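Local coordinates for protein putative mannose-1-phosphate guanylyl transferase (Thermus thermophilus, PDB 2CU2) that probably transfers a guanylyl group from GTP to mannose 1-phosphate to make GDP-mannose, at residues E22-F28 and Q62-A66; F133-L139 and R243-G249; S304-V308 and V317-D321. All coordinates share one frame; numbering follows the deposited sequence.

In the fold
Along the chain the three contacts follow one another, each closing before the next opens. Contacts 1 and 2 both belong to the nucleotidyl transferase region of GT-A type but lie on opposite sides of the chain's centre, their centres about 30 Å apart. Contact 1 sets the loop after strand 3-8 against the short helix 63-66; contact 2 joins strands 134-139 and 244-249 of the large mixed sheet. Contact 3, the hairpin 306-311/314-319, is in the beta-helix-like C-terminal region, its centre about 27 Å from that of contact 1 and 36 Å from that of contact 2. There the second subunit extends the sheet, which places a dimer contact in the C-terminal region of the same chain.

Contact 1: residues E22-F28 and Q62-A66; sequences EDRPKPF and QEAVA
P25 with Q62 and F28 with V65 make the tight part of this contact. The closest carbons are those of P25 and Q62, which approach from opposite directions, with P25 CG 3.4 Å from Q62 CG at the bend of the glutamine chain. Beside them, methyl CG1 of V65 sits 4.0 Å from the centroid of the F28 ring and only 7° off its normal, a CH-pi contact squarely over the face, while P27 CB lies over the opposite face near the rim. The ring is thus clamped between a proline and a valine. It leans out to the helix because CG of F28 is anti to its carbonyl carbon (chi1 -54°), which also brings CZ to 4.0 Å from A66 CB. The other methyl of V65 has two neighbours: CG2 touches the ring near CD1 (3.9 Å) and also lies 3.5 Å from R24 NH1.

E22-F28 carries the PKP end of the signature loop of sugar nucleotidyltransferases, which follows strand 3-8 in the GT-A-like fold; Q62 is the N-cap position of helix 63-66. K26 takes no part in the contact; its NZ makes a salt bridge with D109. Within the loop F28 N bonds to P25 O at 2.9 Å, closing the turn that presents the ring.

Toward E22 and D23 the fit slackens and solvent takes over. The segments share no hydrogen bond: Q62 OE1 comes to 3.4 Å from E22 O, but both are acceptors. D23 instead spends its carboxylate on a salt bridge with R21. The R24 chain bends at chi2 and chi3, and its guanidinium meets V65 CG2 obliquely, with the like charge of R21 close to its NH2.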
ATOM      1  N   GLU A  22      -2.950  16.780  -8.934  1.00 53.48           N
ATOM      2  CA  GLU A  22      -3.055  17.794  -9.984  1.00 54.68           C
ATOM      3  C   GLU A  22      -3.342  19.173  -9.387  1.00 53.98           C
ATOM      4  O   GLU A  22      -2.725  20.175  -9.723  1.00 52.73           O
ATOM      5  CB  GLU A  22      -4.184  17.409 -10.953  1.00 57.80           C
ATOM      6  CG  GLU A  22      -3.804  17.642 -12.422  1.00 62.16           C
ATOM      7  CD  GLU A  22      -4.126  19.067 -12.813  1.00 64.49           C
ATOM      8  OE1 GLU A  22      -3.471  19.968 -12.312  1.00 65.63           O
ATOM      9  OE2 GLU A  22      -4.974  19.258 -13.683  1.00 67.23           O
ATOM     10  N   ASP A  23      -4.296  19.211  -8.464  1.00 53.82           N
ATOM     11  CA  ASP A  23      -4.673  20.486  -7.870  1.00 54.56           C
ATOM     12  C   ASP A  23      -3.937  20.720  -6.551  1.00 53.88           C
ATOM     13  O   ASP A  23      -4.274  21.587  -5.755  1.00 53.72           O
ATOM     14  CB  ASP A  23      -6.184  20.480  -7.636  1.00 57.05           C
ATOM     15  CG  ASP A  23      -6.545  19.335  -6.700  1.00 59.90           C
ATOM     16  OD1 ASP A  23      -5.631  18.622  -6.285  1.00 61.40           O
ATOM     17  OD2 ASP A  23      -7.724  19.173  -6.393  1.00 62.42           O
ATOM     18  N   ARG A  24      -2.921  19.870  -6.317  1.00 52.58           N
ATOM     19  CA  ARG A  24      -2.131  20.003  -5.102  1.00 51.18           C
ATOM     20  C   ARG A  24      -0.639  19.827  -5.389  1.00 48.36           C
ATOM     21  O   ARG A  24      -0.099  18.729  -5.363  1.00 48.56           O
ATOM     22  CB  ARG A  24      -2.600  18.937  -4.110  1.00 53.53           C
ATOM     23  CG  ARG A  24      -2.729  19.482  -2.689  1.00 57.88           C
ATOM     24  CD  ARG A  24      -3.922  20.433  -2.543  1.00 61.87           C
ATOM     25  NE  ARG A  24      -4.874  19.917  -1.554  1.00 65.70           N
ATOM     26  CZ  ARG A  24      -6.075  20.518  -1.482  1.00 66.66           C
ATOM     27  NH1 ARG A  24      -6.362  21.531  -2.283  1.00 66.95           N
ATOM     28  NH2 ARG A  24      -6.979  20.084  -0.598  1.00 68.37           N
ATOM     29  N   PRO A  25       0.005  20.966  -5.714  1.00 45.59           N
ATOM     30  CA  PRO A  25       1.433  20.998  -5.993  1.00 43.69           C
ATOM     31  C   PRO A  25       2.263  20.703  -4.741  1.00 41.78           C
ATOM     32  O   PRO A  25       1.763  20.641  -3.624  1.00 38.94           O
ATOM     33  CB  PRO A  25       1.774  22.386  -6.538  1.00 44.14           C
ATOM     34  CG  PRO A  25       0.463  23.137  -6.769  1.00 44.72           C
ATOM     35  CD  PRO A  25      -0.550  22.300  -5.856  1.00 45.44           C
ATOM     36  N   LYS A  26       3.572  20.491  -4.971  1.00 39.47           N
ATOM     37  CA  LYS A  26       4.453  20.014  -3.900  1.00 38.98           C
ATOM     38  C   LYS A  26       4.326  20.843  -2.610  1.00 37.77           C
ATOM     39  O   LYS A  26       4.255  20.318  -1.506  1.00 37.80           O
ATOM     40  CB  LYS A  26       5.893  20.063  -4.411  1.00 39.27           C
ATOM     41  CG  LYS A  26       6.915  19.948  -3.278  1.00 40.75           C
ATOM     42  CD  LYS A  26       8.221  19.300  -3.740  1.00 38.21           C
ATOM     43  CE  LYS A  26       9.404  19.654  -2.833  1.00 40.34           C
ATOM     44  NZ  LYS A  26      10.654  19.530  -3.583  1.00 39.11           N
ATOM     45  N   PRO A  27       4.348  22.181  -2.766  1.00 36.59           N
ATOM     46  CA  PRO A  27       4.387  23.090  -1.622  1.00 35.91           C
ATOM     47  C   PRO A  27       3.177  22.919  -0.698  1.00 35.60           C
ATOM     48  O   PRO A  27       3.150  23.398   0.429  1.00 34.27           O
ATOM     49  CB  PRO A  27       4.434  24.516  -2.165  1.00 35.91           C
ATOM     50  CG  PRO A  27       4.736  24.446  -3.659  1.00 35.80           C
ATOM     51  CD  PRO A  27       4.326  22.939  -4.005  1.00 36.44           C
ATOM     52  N   PHE A  28       2.126  22.271  -1.230  1.00 36.21           N
ATOM     53  CA  PHE A  28       0.897  22.163  -0.451  1.00 36.58           C
ATOM     54  C   PHE A  28       0.653  20.771   0.139  1.00 38.23           C
ATOM     55  O   PHE A  28      -0.468  20.374   0.432  1.00 39.83           O
ATOM     56  CB  PHE A  28      -0.275  22.615  -1.324  1.00 36.13           C
ATOM     57  CG  PHE A  28      -0.016  23.984  -1.876  1.00 36.95           C
ATOM     58  CD1 PHE A  28      -0.340  25.103  -1.118  1.00 38.17           C
ATOM     59  CD2 PHE A  28       0.466  24.128  -3.166  1.00 38.40           C
ATOM     60  CE1 PHE A  28      -0.182  26.370  -1.657  1.00 37.23           C
ATOM     61  CE2 PHE A  28       0.622  25.403  -3.701  1.00 37.55           C
ATOM     62  CZ  PHE A  28       0.301  26.526  -2.950  1.00 37.23           C
ATOM     63  N   GLN A  62      -3.809  27.668  -9.567  1.00 51.48           N
ATOM     64  CA  GLN A  62      -3.636  27.140  -8.213  1.00 50.73           C
ATOM     65  C   GLN A  62      -4.095  28.133  -7.142  1.00 50.53           C
ATOM     66  O   GLN A  62      -3.814  27.991  -5.959  1.00 49.29           O
ATOM     67  CB  GLN A  62      -2.153  26.797  -8.006  1.00 53.14           C
ATOM     68  CG  GLN A  62      -1.932  25.324  -7.659  1.00 54.90           C
ATOM     69  CD  GLN A  62      -1.837  24.515  -8.932  1.00 56.35           C
ATOM     70  OE1 GLN A  62      -2.469  23.487  -9.114  1.00 56.42           O
ATOM     71  NE2 GLN A  62      -0.983  25.026  -9.842  1.00 57.74           N
ATOM     72  N   GLU A  63      -4.796  29.189  -7.591  1.00 49.62           N
ATOM     73  CA  GLU A  63      -5.232  30.208  -6.647  1.00 49.29           C
ATOM     74  C   GLU A  63      -6.052  29.615  -5.498  1.00 48.55           C
ATOM     75  O   GLU A  63      -5.991  30.054  -4.356  1.00 47.71           O
ATOM     76  CB  GLU A  63      -6.074  31.234  -7.406  1.00 51.07           C
ATOM     77  CG  GLU A  63      -6.378  32.463  -6.551  1.00 53.56           C
ATOM     78  CD  GLU A  63      -7.157  33.466  -7.368  1.00 55.78           C
ATOM     79  OE1 GLU A  63      -7.400  34.558  -6.876  1.00 55.05           O
ATOM     80  OE2 GLU A  63      -7.523  33.142  -8.497  1.00 56.93           O
ATOM     81  N   ALA A  64      -6.874  28.607  -5.844  1.00 47.41           N
ATOM     82  CA  ALA A  64      -7.767  28.026  -4.845  1.00 47.61           C
ATOM     83  C   ALA A  64      -7.005  27.509  -3.619  1.00 47.07           C
ATOM     84  O   ALA A  64      -7.249  27.909  -2.487  1.00 46.43           O
ATOM     85  CB  ALA A  64      -8.535  26.880  -5.502  1.00 47.40           C
ATOM     86  N   VAL A  65      -6.073  26.591  -3.849  1.00 45.60           N
ATOM     87  CA  VAL A  65      -5.319  25.984  -2.753  1.00 44.98           C
ATOM     88  C   VAL A  65      -4.369  26.976  -2.059  1.00 44.30           C
ATOM     89  O   VAL A  65      -3.957  26.789  -0.923  1.00 44.15           O
ATOM     90  CB  VAL A  65      -4.536  24.788  -3.298  1.00 46.70           C
ATOM     91  CG1 VAL A  65      -3.423  25.262  -4.230  1.00 44.65           C
ATOM     92  CG2 VAL A  65      -3.926  23.998  -2.153  1.00 46.71           C
ATOM     93  N   ALA A  66      -3.999  28.045  -2.789  1.00 43.42           N
ATOM     94  CA  ALA A  66      -3.039  28.986  -2.227  1.00 42.23           C
ATOM     95  C   ALA A  66      -3.707  30.097  -1.412  1.00 43.16           C
ATOM     96  O   ALA A  66      -3.127  30.668  -0.493  1.00 42.30           O
ATOM     97  CB  ALA A  66      -2.234  29.593  -3.380  1.00 40.76           C
TER

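Contact 2: residues F133-L139 and R243-G249; sequences FVVALGL and RVRVVLG
The F133 ring is gripped on both faces by arginines at the N-terminal end of a parallel strand pair, 134-139 with 244-249, in the mixed sheet of the GT-A nucleotidyl transferase fold. R245 lays its guanidinium flat on one face, centres 3.5 Å apart and planes 5° from parallel. R243 comes over the opposite face less squarely: its CZ is 4.3 Å from the ring centroid, and its plane is turned 56° from the ring.

R245 reaches the ring with a chain extended from CG to NE, and its ends are tied further out. NH2 forms a salt bridge with E130 and NH1 donates to A128 O, which fixes the rotation of the plane on the phenyl face.

Behind this the backbones pair in register, through six bonds from V134 N to R243 O (3.0 Å) as far as G249 N to G138 O (2.8 Å). V135, L137 and V247 point to the face packed by M125 of helix 115-128. V134 and A136 share the other face with V244 and V246, and meet F192 and F190 of strand 184-192. G138 leaves room here, since a beta carbon would crowd V246 CG1 and L248 CD2. On that same face V134 and V244 run alongside each other in the same direction, with CG1 of V134 pressed to an unusually close 3.4 Å from CG2 of V244.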
ATOM      1  N   PHE A 133      25.840  43.916  -5.764  1.00 49.27           N
ATOM      2  CA  PHE A 133      25.960  42.499  -5.432  1.00 47.48           C
ATOM      3  C   PHE A 133      24.604  41.784  -5.431  1.00 45.83           C
ATOM      4  O   PHE A 133      23.616  42.275  -4.899  1.00 46.80           O
ATOM      5  CB  PHE A 133      26.628  42.378  -4.059  1.00 47.29           C
ATOM      6  CG  PHE A 133      28.057  42.838  -4.141  1.00 47.85           C
ATOM      7  CD1 PHE A 133      28.385  44.131  -3.751  1.00 48.01           C
ATOM      8  CD2 PHE A 133      29.028  41.997  -4.662  1.00 47.56           C
ATOM      9  CE1 PHE A 133      29.689  44.585  -3.893  1.00 49.34           C
ATOM     10  CE2 PHE A 133      30.334  42.460  -4.800  1.00 46.81           C
ATOM     11  CZ  PHE A 133      30.669  43.754  -4.420  1.00 47.32           C
ATOM     12  N   VAL A 134      24.655  40.591  -6.049  1.00 42.60           N
ATOM     13  CA  VAL A 134      23.601  39.618  -5.819  1.00 42.21           C
ATOM     14  C   VAL A 134      24.075  38.559  -4.824  1.00 39.95           C
ATOM     15  O   VAL A 134      25.191  38.060  -4.895  1.00 39.51           O
ATOM     16  CB  VAL A 134      23.241  38.959  -7.153  1.00 42.74           C
ATOM     17  CG1 VAL A 134      24.333  37.970  -7.557  1.00 44.82           C
ATOM     18  CG2 VAL A 134      21.922  38.218  -7.027  1.00 44.20           C
ATOM     19  N   VAL A 135      23.280  38.225  -3.811  1.00 36.55           N
ATOM     20  CA  VAL A 135      23.706  37.281  -2.781  1.00 33.52           C
ATOM     21  C   VAL A 135      22.972  35.942  -2.855  1.00 33.89           C
ATOM     22  O   VAL A 135      21.755  35.901  -3.032  1.00 34.04           O
ATOM     23  CB  VAL A 135      23.493  37.878  -1.355  1.00 34.31           C
ATOM     24  CG1 VAL A 135      24.189  37.002  -0.302  1.00 31.69           C
ATOM     25  CG2 VAL A 135      24.022  39.308  -1.298  1.00 31.40           C
ATOM     26  N   ALA A 136      23.719  34.850  -2.708  1.00 31.15           N
ATOM     27  CA  ALA A 136      23.145  33.512  -2.748  1.00 30.50           C
ATOM     28  C   ALA A 136      23.394  32.767  -1.442  1.00 31.53           C
ATOM     29  O   ALA A 136      24.276  33.137  -0.654  1.00 30.43           O
ATOM     30  CB  ALA A 136      23.725  32.721  -3.925  1.00 30.47           C
ATOM     31  N   LEU A 137      22.596  31.725  -1.215  1.00 32.28           N
ATOM     32  CA  LEU A 137      22.697  30.898  -0.011  1.00 32.15           C
ATOM     33  C   LEU A 137      23.369  29.590  -0.373  1.00 32.78           C
ATOM     34  O   LEU A 137      22.956  28.912  -1.315  1.00 33.45           O
ATOM     35  CB  LEU A 137      21.305  30.599   0.565  1.00 30.61           C
ATOM     36  CG  LEU A 137      21.204  29.519   1.666  1.00 30.24           C
ATOM     37  CD1 LEU A 137      21.833  30.013   2.965  1.00 27.86           C
ATOM     38  CD2 LEU A 137      19.735  29.171   1.899  1.00 29.08           C
ATOM     39  N   GLY A 138      24.405  29.243   0.381  1.00 32.02           N
ATOM     40  CA  GLY A 138      25.127  28.010   0.141  1.00 30.81           C
ATOM     41  C   GLY A 138      25.034  27.078   1.338  1.00 31.42           C
ATOM     42  O   GLY A 138      24.805  27.515   2.465  1.00 32.12           O
ATOM     43  N   LEU A 139      25.202  25.783   1.092  1.00 30.31           N
ATOM     44  CA  LEU A 139      25.146  24.789   2.149  1.00 30.94           C
ATOM     45  C   LEU A 139      26.210  23.731   1.903  1.00 29.87           C
ATOM     46  O   LEU A 139      26.375  23.260   0.781  1.00 29.27           O
ATOM     47  CB  LEU A 139      23.755  24.153   2.182  1.00 29.60           C
ATOM     48  CG  LEU A 139      22.710  25.226   2.505  1.00 32.92           C
ATOM     49  CD1 LEU A 139      21.432  24.952   1.780  1.00 30.06           C
ATOM     50  CD2 LEU A 139      22.506  25.301   4.016  1.00 31.69           C
ATOM     51  N   ARG A 243      29.085  40.092 -10.011  1.00 45.10           N
ATOM     52  CA  ARG A 243      29.277  40.462  -8.610  1.00 45.79           C
ATOM     53  C   ARG A 243      28.367  39.661  -7.668  1.00 44.91           C
ATOM     54  O   ARG A 243      27.251  40.055  -7.356  1.00 44.19           O
ATOM     55  CB  ARG A 243      28.987  41.957  -8.467  1.00 47.78           C
ATOM     56  CG  ARG A 243      30.114  42.824  -9.026  1.00 51.30           C
ATOM     57  CD  ARG A 243      29.791  44.320  -8.933  1.00 55.18           C
ATOM     58  NE  ARG A 243      30.495  44.929  -7.802  1.00 58.08           N
ATOM     59  CZ  ARG A 243      30.120  46.170  -7.437  1.00 60.47           C
ATOM     60  NH1 ARG A 243      29.149  46.788  -8.086  1.00 61.34           N
ATOM     61  NH2 ARG A 243      30.732  46.770  -6.412  1.00 61.63           N
ATOM     62  N   VAL A 244      28.854  38.471  -7.240  1.00 43.17           N
ATOM     63  CA  VAL A 244      28.056  37.575  -6.416  1.00 40.68           C
ATOM     64  C   VAL A 244      28.709  37.307  -5.057  1.00 40.06           C
ATOM     65  O   VAL A 244      29.907  37.085  -4.936  1.00 38.84           O
ATOM     66  CB  VAL A 244      27.895  36.259  -7.174  1.00 40.67           C
ATOM     67  CG1 VAL A 244      27.054  35.285  -6.352  1.00 40.82           C
ATOM     68  CG2 VAL A 244      27.215  36.507  -8.508  1.00 41.32           C
ATOM     69  N   ARG A 245      27.873  37.378  -4.004  1.00 38.78           N
ATOM     70  CA  ARG A 245      28.334  36.991  -2.675  1.00 38.45           C
ATOM     71  C   ARG A 245      27.542  35.787  -2.158  1.00 37.56           C
ATOM     72  O   ARG A 245      26.402  35.552  -2.529  1.00 37.92           O
ATOM     73  CB  ARG A 245      28.141  38.181  -1.733  1.00 39.06           C
ATOM     74  CG  ARG A 245      29.199  39.268  -1.925  1.00 40.52           C
ATOM     75  CD  ARG A 245      28.815  40.572  -1.215  1.00 42.09           C
ATOM     76  NE  ARG A 245      29.922  41.532  -1.263  1.00 43.74           N
ATOM     77  CZ  ARG A 245      29.686  42.771  -0.787  1.00 45.61           C
ATOM     78  NH1 ARG A 245      28.499  43.082  -0.296  1.00 46.91           N
ATOM     79  NH2 ARG A 245      30.664  43.683  -0.808  1.00 46.89           N
ATOM     80  N   VAL A 246      28.200  34.981  -1.303  1.00 34.94           N
ATOM     81  CA  VAL A 246      27.526  33.793  -0.790  1.00 34.21           C
ATOM     82  C   VAL A 246      27.622  33.697   0.735  1.00 34.92           C
ATOM     83  O   VAL A 246      28.689  33.812   1.324  1.00 35.40           O
ATOM     84  CB  VAL A 246      28.173  32.565  -1.434  1.00 32.89           C
ATOM     85  CG1 VAL A 246      27.452  31.297  -0.982  1.00 33.67           C
ATOM     86  CG2 VAL A 246      28.098  32.676  -2.946  1.00 32.76           C
ATOM     87  N   VAL A 247      26.469  33.442   1.338  1.00 33.87           N
ATOM     88  CA  VAL A 247      26.345  33.154   2.762  1.00 34.76           C
ATOM     89  C   VAL A 247      26.103  31.664   3.014  1.00 35.09           C
ATOM     90  O   VAL A 247      25.235  31.034   2.427  1.00 35.60           O
ATOM     91  CB  VAL A 247      25.182  33.977   3.318  1.00 34.38           C
ATOM     92  CG1 VAL A 247      25.010  33.690   4.809  1.00 34.34           C
ATOM     93  CG2 VAL A 247      25.462  35.456   3.129  1.00 34.69           C
ATOM     94  N   LEU A 248      26.943  31.092   3.899  1.00 34.79           N
ATOM     95  CA  LEU A 248      26.801  29.675   4.206  1.00 35.35           C
ATOM     96  C   LEU A 248      25.803  29.435   5.342  1.00 35.36           C
ATOM     97  O   LEU A 248      25.970  29.885   6.469  1.00 36.70           O
ATOM     98  CB  LEU A 248      28.175  29.135   4.609  1.00 34.39           C
ATOM     99  CG  LEU A 248      29.128  28.990   3.422  1.00 36.18           C
ATOM    100  CD1 LEU A 248      30.376  28.180   3.775  1.00 36.63           C
ATOM    101  CD2 LEU A 248      28.488  28.292   2.224  1.00 37.31           C
ATOM    102  N   GLY A 249      24.711  28.729   5.000  1.00 34.68           N
ATOM    103  CA  GLY A 249      23.752  28.339   6.027  1.00 36.70           C
ATOM    104  C   GLY A 249      24.169  27.019   6.680  1.00 38.70           C
ATOM    105  O   GLY A 249      24.621  26.086   6.030  1.00 41.41           O
TER

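Contact 3: residues S304-V308 and V317-D321; sequences SGLVV and VVPKD
V307 crosses the root of the K320 side chain at an angle, its CG2 lying 3.8 Å from K320 CB, while V307 CB rests against V318 CG1 on the same face. K320 leaves its backbone with CG between N and the carbonyl carbon (chi1 64°). This folds CG back to 3.4 Å from G305 O and starts an otherwise extended chain alongside G305. The same oxygen accepts K320 N at 2.8 Å in a nearly straight bond (173°) and also accepts a hydrogen bond from a water, at 3.1 Å. At its far end NZ reaches G288 O and E263, so a leucine in place of K320 would probably deprive E263 of this salt bridge and G288 O of this donor.

L306 sets off away from the partner strand, yet its branches return: CD2 lies 3.8 Å from P319 CA and CD1 meets V317 CG1. V308 and V317 share the face opposite V307 and V318, CG1 to CG2 at 4.2 Å. In the backbone, V307 and V318 form a hydrogen-bonded pair of this antiparallel hairpin, each N donating to the other's O.

The hairpin belongs to the beta-helix-like C-terminal region. Strand 306-311 has strand 290-293 along its other edge, and strand 314-319, outermost within the chain, pairs in parallel through V317 with a strand of the second subunit.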
ATOM      1  N   SER A 304      13.093  -4.458   3.611  1.00 30.12           N
ATOM      2  CA  SER A 304      14.074  -3.427   3.911  1.00 31.75           C
ATOM      3  C   SER A 304      14.321  -2.486   2.743  1.00 30.90           C
ATOM      4  O   SER A 304      14.202  -2.875   1.585  1.00 31.58           O
ATOM      5  CB  SER A 304      15.405  -4.065   4.302  1.00 32.07           C
ATOM      6  OG  SER A 304      15.304  -4.726   5.545  1.00 38.84           O
ATOM      7  N   GLY A 305      14.680  -1.247   3.070  1.00 30.79           N
ATOM      8  CA  GLY A 305      14.983  -0.249   2.065  1.00 29.86           C
ATOM      9  C   GLY A 305      13.867   0.123   1.113  1.00 28.61           C
ATOM     10  O   GLY A 305      14.130   0.586  -0.002  1.00 27.78           O
ATOM     11  N   LEU A 306      12.624  -0.052   1.539  1.00 28.47           N
ATOM     12  CA  LEU A 306      11.504   0.276   0.668  1.00 27.70           C
ATOM     13  C   LEU A 306      10.771   1.558   1.039  1.00 29.01           C
ATOM     14  O   LEU A 306      10.806   2.019   2.184  1.00 28.26           O
ATOM     15  CB  LEU A 306      10.473  -0.856   0.656  1.00 27.06           C
ATOM     16  CG  LEU A 306      10.779  -2.231   0.055  1.00 29.28           C
ATOM     17  CD1 LEU A 306       9.512  -3.092   0.127  1.00 25.52           C
ATOM     18  CD2 LEU A 306      11.217  -2.089  -1.400  1.00 26.90           C
ATOM     19  N   VAL A 307      10.119   2.135   0.039  1.00 29.18           N
ATOM     20  CA  VAL A 307       9.283   3.296   0.239  1.00 27.19           C
ATOM     21  C   VAL A 307       7.885   2.732   0.026  1.00 28.54           C
ATOM     22  O   VAL A 307       7.607   2.121  -1.001  1.00 28.33           O
ATOM     23  CB  VAL A 307       9.504   4.407  -0.825  1.00 27.81           C
ATOM     24  CG1 VAL A 307       8.323   5.394  -0.784  1.00 25.48           C
ATOM     25  CG2 VAL A 307      10.813   5.146  -0.566  1.00 25.61           C
ATOM     26  N   VAL A 308       7.018   2.896   1.015  1.00 29.41           N
ATOM     27  CA  VAL A 308       5.638   2.446   0.898  1.00 28.04           C
ATOM     28  C   VAL A 308       4.855   3.706   1.239  1.00 29.58           C
ATOM     29  O   VAL A 308       4.915   4.180   2.375  1.00 28.06           O
ATOM     30  CB  VAL A 308       5.298   1.344   1.915  1.00 28.09           C
ATOM     31  CG1 VAL A 308       3.880   0.816   1.655  1.00 26.38           C
ATOM     32  CG2 VAL A 308       6.313   0.216   1.821  1.00 24.92           C
ATOM     33  N   VAL A 317       4.947   1.447  -3.933  1.00 29.58           N
ATOM     34  CA  VAL A 317       5.940   0.579  -3.317  1.00 29.17           C
ATOM     35  C   VAL A 317       7.142   0.583  -4.254  1.00 29.02           C
ATOM     36  O   VAL A 317       7.048   0.117  -5.387  1.00 29.13           O
ATOM     37  CB  VAL A 317       5.428  -0.866  -3.143  1.00 29.37           C
ATOM     38  CG1 VAL A 317       6.546  -1.745  -2.574  1.00 29.67           C
ATOM     39  CG2 VAL A 317       4.230  -0.886  -2.215  1.00 26.90           C
ATOM     40  N   VAL A 318       8.262   1.125  -3.783  1.00 29.14           N
ATOM     41  CA  VAL A 318       9.485   1.215  -4.586  1.00 28.60           C
ATOM     42  C   VAL A 318      10.724   1.253  -3.687  1.00 29.32           C
ATOM     43  O   VAL A 318      10.688   1.856  -2.623  1.00 29.60           O
ATOM     44  CB  VAL A 318       9.470   2.509  -5.460  1.00 28.69           C
ATOM     45  CG1 VAL A 318       9.324   3.736  -4.564  1.00 26.06           C
ATOM     46  CG2 VAL A 318      10.759   2.620  -6.283  1.00 27.41           C
ATOM     47  N   PRO A 319      11.825   0.585  -4.089  1.00 29.18           N
ATOM     48  CA  PRO A 319      13.033   0.701  -3.282  1.00 29.32           C
ATOM     49  C   PRO A 319      13.504   2.143  -3.224  1.00 30.75           C
ATOM     50  O   PRO A 319      13.496   2.874  -4.206  1.00 30.66           O
ATOM     51  CB  PRO A 319      14.123  -0.157  -3.911  1.00 29.57           C
ATOM     52  CG  PRO A 319      13.467  -1.082  -4.922  1.00 28.79           C
ATOM     53  CD  PRO A 319      12.075  -0.337  -5.186  1.00 29.16           C
ATOM     54  N   LYS A 320      13.906   2.562  -2.017  1.00 29.82           N
ATOM     55  CA  LYS A 320      14.169   3.974  -1.847  1.00 31.08           C
ATOM     56  C   LYS A 320      15.273   4.493  -2.769  1.00 33.11           C
ATOM     57  O   LYS A 320      15.344   5.671  -3.078  1.00 33.99           O
ATOM     58  CB  LYS A 320      14.467   4.270  -0.380  1.00 29.03           C
ATOM     59  CG  LYS A 320      15.729   3.591   0.142  1.00 29.88           C
ATOM     60  CD  LYS A 320      15.849   3.739   1.656  1.00 30.25           C
ATOM     61  CE  LYS A 320      17.228   3.335   2.183  1.00 30.82           C
ATOM     62  NZ  LYS A 320      17.137   3.087   3.623  1.00 28.43           N
ATOM     63  N   ASP A 321      16.172   3.583  -3.202  1.00 35.67           N
ATOM     64  CA  ASP A 321      17.221   4.041  -4.109  1.00 38.93           C
ATOM     65  C   ASP A 321      16.693   4.397  -5.503  1.00 39.94           C
ATOM     66  O   ASP A 321      17.336   5.090  -6.280  1.00 41.16           O
ATOM     67  CB  ASP A 321      18.353   3.004  -4.183  1.00 42.82           C
ATOM     68  CG  ASP A 321      17.839   1.647  -4.658  1.00 46.60           C
ATOM     69  OD1 ASP A 321      16.766   1.623  -5.265  1.00 49.91           O
ATOM     70  OD2 ASP A 321      18.551   0.657  -4.495  1.00 48.81           O
TER
HETATM   71  O   HOH W   1      16.605   0.585  -1.804  1.00 42.93           O